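Local coordinates for protein transcription termination factor FttA (Methanosarcina mazei, PDB 2XR1) that probably terminates transcription genome-wide through zinc-dependent cleavage of nascent RNA at the exit channel of RNA polymerase, at residues Leu534-Tyr539 against Met572-Val577. Residues are numbered along the deposited sequence; the frame is centred on the assembly and turned at random.
Sequences LVFVGY and MEVQVV
The Phe536 ring meets CG1 of Val574 at its edge, near the ring plane, with CE2 4.1 Å from that methyl; CG2 of Val576 approaches the same ring obliquely. A chi1 of -71° sets CG of Phe536 anti to its own carbonyl carbon, beside the backbone N. Leu534, Phe536, Val574 and Val576 lie on one face of the six-stranded parallel sheet of the beta-CASP region, covered by Ile549 and Gln550 of helix 545-550; within this chain 573-576 is an edge strand, beside 533-536. The two strand axes run in the same direction, 17° apart, and Leu534, Val535 and Phe536 pair with Val574, Gln575 and Val576. CG of Leu534 stands anti to its backbone N, while SD of Met572, just ahead of strand 573-576, rests 3.8 Å from CB of Leu534. The other face carries Val535 and Gln575, with helix 393-409 against it; CG1 of Val535 lies 4.3 Å from CG2 of Val577. Four backbone bonds alternate in the parallel pattern: Leu534 and Phe536 donate N-H to Glu573 O and Gln575 O, and accept at O the N-H of Gln575 and Val577. Leu534 N-H reaches Glu573 O in the carbonyl plane of Glu573, whereas Gln575 N sits 29° out of that of Leu534. The shortest bond, at 2.7 Å, runs from Val577 N to Phe536 O, nearly along the C=O axis.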
ATOM      1  N   LEU B 534       4.038  17.853  41.549  1.00 49.29           N
ATOM      2  CA  LEU B 534       3.854  16.855  40.524  1.00 47.45           C
ATOM      3  C   LEU B 534       4.942  17.042  39.478  1.00 44.82           C
ATOM      4  O   LEU B 534       4.950  18.068  38.801  1.00 45.16           O
ATOM      5  CB  LEU B 534       2.467  17.015  39.889  1.00 49.07           C
ATOM      6  CG  LEU B 534       2.117  16.028  38.766  1.00 47.29           C
ATOM      7  CD1 LEU B 534       1.906  14.665  39.371  1.00 46.89           C
ATOM      8  CD2 LEU B 534       0.887  16.519  37.995  1.00 47.76           C
ATOM      9  N   VAL B 535       5.831  16.057  39.322  1.00 42.65           N
ATOM     10  CA  VAL B 535       7.046  16.252  38.531  1.00 40.64           C
ATOM     11  C   VAL B 535       6.957  15.547  37.198  1.00 38.98           C
ATOM     12  O   VAL B 535       6.943  14.332  37.146  1.00 39.18           O
ATOM     13  CB  VAL B 535       8.274  15.725  39.304  1.00 40.10           C
ATOM     14  CG1 VAL B 535       9.583  16.119  38.612  1.00 38.87           C
ATOM     15  CG2 VAL B 535       8.252  16.265  40.750  1.00 42.08           C
ATOM     16  N   PHE B 536       6.892  16.296  36.118  1.00 38.48           N
ATOM     17  CA  PHE B 536       6.962  15.698  34.786  1.00 37.53           C
ATOM     18  C   PHE B 536       8.402  15.587  34.291  1.00 35.92           C
ATOM     19  O   PHE B 536       9.066  16.594  34.123  1.00 36.36           O
ATOM     20  CB  PHE B 536       6.163  16.521  33.783  1.00 38.53           C
ATOM     21  CG  PHE B 536       4.686  16.432  33.974  1.00 40.83           C
ATOM     22  CD1 PHE B 536       4.019  15.250  33.747  1.00 40.67           C
ATOM     23  CD2 PHE B 536       3.948  17.543  34.363  1.00 43.28           C
ATOM     24  CE1 PHE B 536       2.655  15.163  33.923  1.00 42.40           C
ATOM     25  CE2 PHE B 536       2.576  17.456  34.520  1.00 44.09           C
ATOM     26  CZ  PHE B 536       1.938  16.267  34.298  1.00 44.05           C
ATOM     27  N   VAL B 537       8.854  14.369  34.014  1.00 35.12           N
ATOM     28  CA  VAL B 537      10.254  14.104  33.705  1.00 33.97           C
ATOM     29  C   VAL B 537      10.475  13.784  32.242  1.00 33.77           C
ATOM     30  O   VAL B 537      11.604  13.568  31.824  1.00 34.25           O
ATOM     31  CB  VAL B 537      10.795  12.945  34.507  1.00 33.50           C
ATOM     32  CG1 VAL B 537      10.700  13.238  36.012  1.00 34.15           C
ATOM     33  CG2 VAL B 537      10.075  11.715  34.144  1.00 32.77           C
ATOM     34  N   GLY B 538       9.414  13.780  31.455  1.00 33.93           N
ATOM     35  CA  GLY B 538       9.541  13.601  30.021  1.00 33.83           C
ATOM     36  C   GLY B 538       8.316  14.147  29.306  1.00 34.71           C
ATOM     37  O   GLY B 538       7.318  14.459  29.966  1.00 36.05           O
ATOM     38  N   TYR B 539       8.338  14.192  27.977  1.00 34.10           N
ATOM     39  CA  TYR B 539       7.169  14.680  27.228  1.00 35.33           C
ATOM     40  C   TYR B 539       5.902  13.892  27.571  1.00 35.71           C
ATOM     41  O   TYR B 539       5.954  12.718  27.947  1.00 34.76           O
ATOM     42  CB  TYR B 539       7.393  14.637  25.701  1.00 36.06           C
ATOM     43  CG  TYR B 539       7.174  13.268  25.106  1.00 35.39           C
ATOM     44  CD1 TYR B 539       8.118  12.277  25.247  1.00 34.55           C
ATOM     45  CD2 TYR B 539       6.015  12.970  24.432  1.00 38.11           C
ATOM     46  CE1 TYR B 539       7.922  11.006  24.743  1.00 37.01           C
ATOM     47  CE2 TYR B 539       5.793  11.696  23.878  1.00 39.58           C
ATOM     48  CZ  TYR B 539       6.746  10.708  24.052  1.00 40.23           C
ATOM     49  OH  TYR B 539       6.543   9.441  23.518  1.00 41.60           O
ATOM     50  N   MET B 572      -1.823  21.532  43.538  1.00 74.67           N
ATOM     51  CA  MET B 572      -0.437  21.136  43.802  1.00 72.33           C
ATOM     52  C   MET B 572       0.512  21.695  42.751  1.00 69.36           C
ATOM     53  O   MET B 572       0.189  21.722  41.569  1.00 68.59           O
ATOM     54  CB  MET B 572      -0.304  19.605  43.889  1.00 70.84           C
ATOM     55  CG  MET B 572      -0.052  18.866  42.578  1.00 67.66           C
ATOM     56  SD  MET B 572       0.020  17.067  42.839  1.00 67.75           S
ATOM     57  CE  MET B 572      -1.384  16.505  41.895  1.00 65.55           C
ATOM     58  N   GLU B 573       1.685  22.127  43.198  1.00 68.16           N
ATOM     59  CA  GLU B 573       2.764  22.602  42.328  1.00 65.60           C
ATOM     60  C   GLU B 573       3.049  21.627  41.190  1.00 61.74           C
ATOM     61  O   GLU B 573       2.999  20.410  41.372  1.00 61.25           O
ATOM     62  CB  GLU B 573       4.042  22.807  43.156  1.00 66.17           C
ATOM     63  CG  GLU B 573       5.229  23.443  42.407  1.00 65.81           C
ATOM     64  CD  GLU B 573       6.412  23.742  43.337  1.00 68.52           C
ATOM     65  OE1 GLU B 573       6.286  24.637  44.219  1.00 70.76           O
ATOM     66  OE2 GLU B 573       7.473  23.070  43.184  1.00 69.28           O
ATOM     67  N   VAL B 574       3.344  22.180  40.022  1.00 59.09           N
ATOM     68  CA  VAL B 574       3.686  21.415  38.830  1.00 55.40           C
ATOM     69  C   VAL B 574       5.051  21.868  38.338  1.00 53.44           C
ATOM     70  O   VAL B 574       5.257  23.040  38.089  1.00 53.77           O
ATOM     71  CB  VAL B 574       2.647  21.669  37.732  1.00 55.10           C
ATOM     72  CG1 VAL B 574       3.078  21.057  36.412  1.00 52.68           C
ATOM     73  CG2 VAL B 574       1.319  21.132  38.166  1.00 55.79           C
ATOM     74  N   GLN B 575       6.008  20.960  38.234  1.00 51.28           N
ATOM     75  CA  GLN B 575       7.293  21.310  37.651  1.00 50.09           C
ATOM     76  C   GLN B 575       7.586  20.369  36.518  1.00 47.49           C
ATOM     77  O   GLN B 575       7.166  19.220  36.542  1.00 47.17           O
ATOM     78  CB  GLN B 575       8.410  21.302  38.685  1.00 50.68           C
ATOM     79  CG  GLN B 575       8.325  22.469  39.710  1.00 54.64           C
ATOM     80  CD  GLN B 575       9.282  23.629  39.446  1.00 55.17           C
ATOM     81  OE1 GLN B 575      10.044  23.626  38.482  1.00 56.64           O
ATOM     82  NE2 GLN B 575       9.268  24.608  40.330  1.00 57.97           N
ATOM     83  N   VAL B 576       8.270  20.871  35.502  1.00 46.27           N
ATOM     84  CA  VAL B 576       8.616  20.081  34.341  1.00 44.21           C
ATOM     85  C   VAL B 576      10.136  19.995  34.285  1.00 43.67           C
ATOM     86  O   VAL B 576      10.815  21.013  34.187  1.00 44.91           O
ATOM     87  CB  VAL B 576       8.063  20.745  33.055  1.00 43.73           C
ATOM     88  CG1 VAL B 576       8.457  19.954  31.846  1.00 41.47           C
ATOM     89  CG2 VAL B 576       6.543  20.875  33.126  1.00 43.54           C
ATOM     90  N   VAL B 577      10.679  18.792  34.385  1.00 42.74           N
ATOM     91  CA  VAL B 577      12.125  18.590  34.318  1.00 42.14           C
ATOM     92  C   VAL B 577      12.335  17.590  33.210  1.00 40.96           C
ATOM     93  O   VAL B 577      12.484  16.392  33.432  1.00 40.43           O
ATOM     94  CB  VAL B 577      12.679  18.072  35.646  1.00 42.78           C
ATOM     95  CG1 VAL B 577      14.185  17.947  35.587  1.00 41.46           C
ATOM     96  CG2 VAL B 577      12.238  18.982  36.781  1.00 44.35           C
TER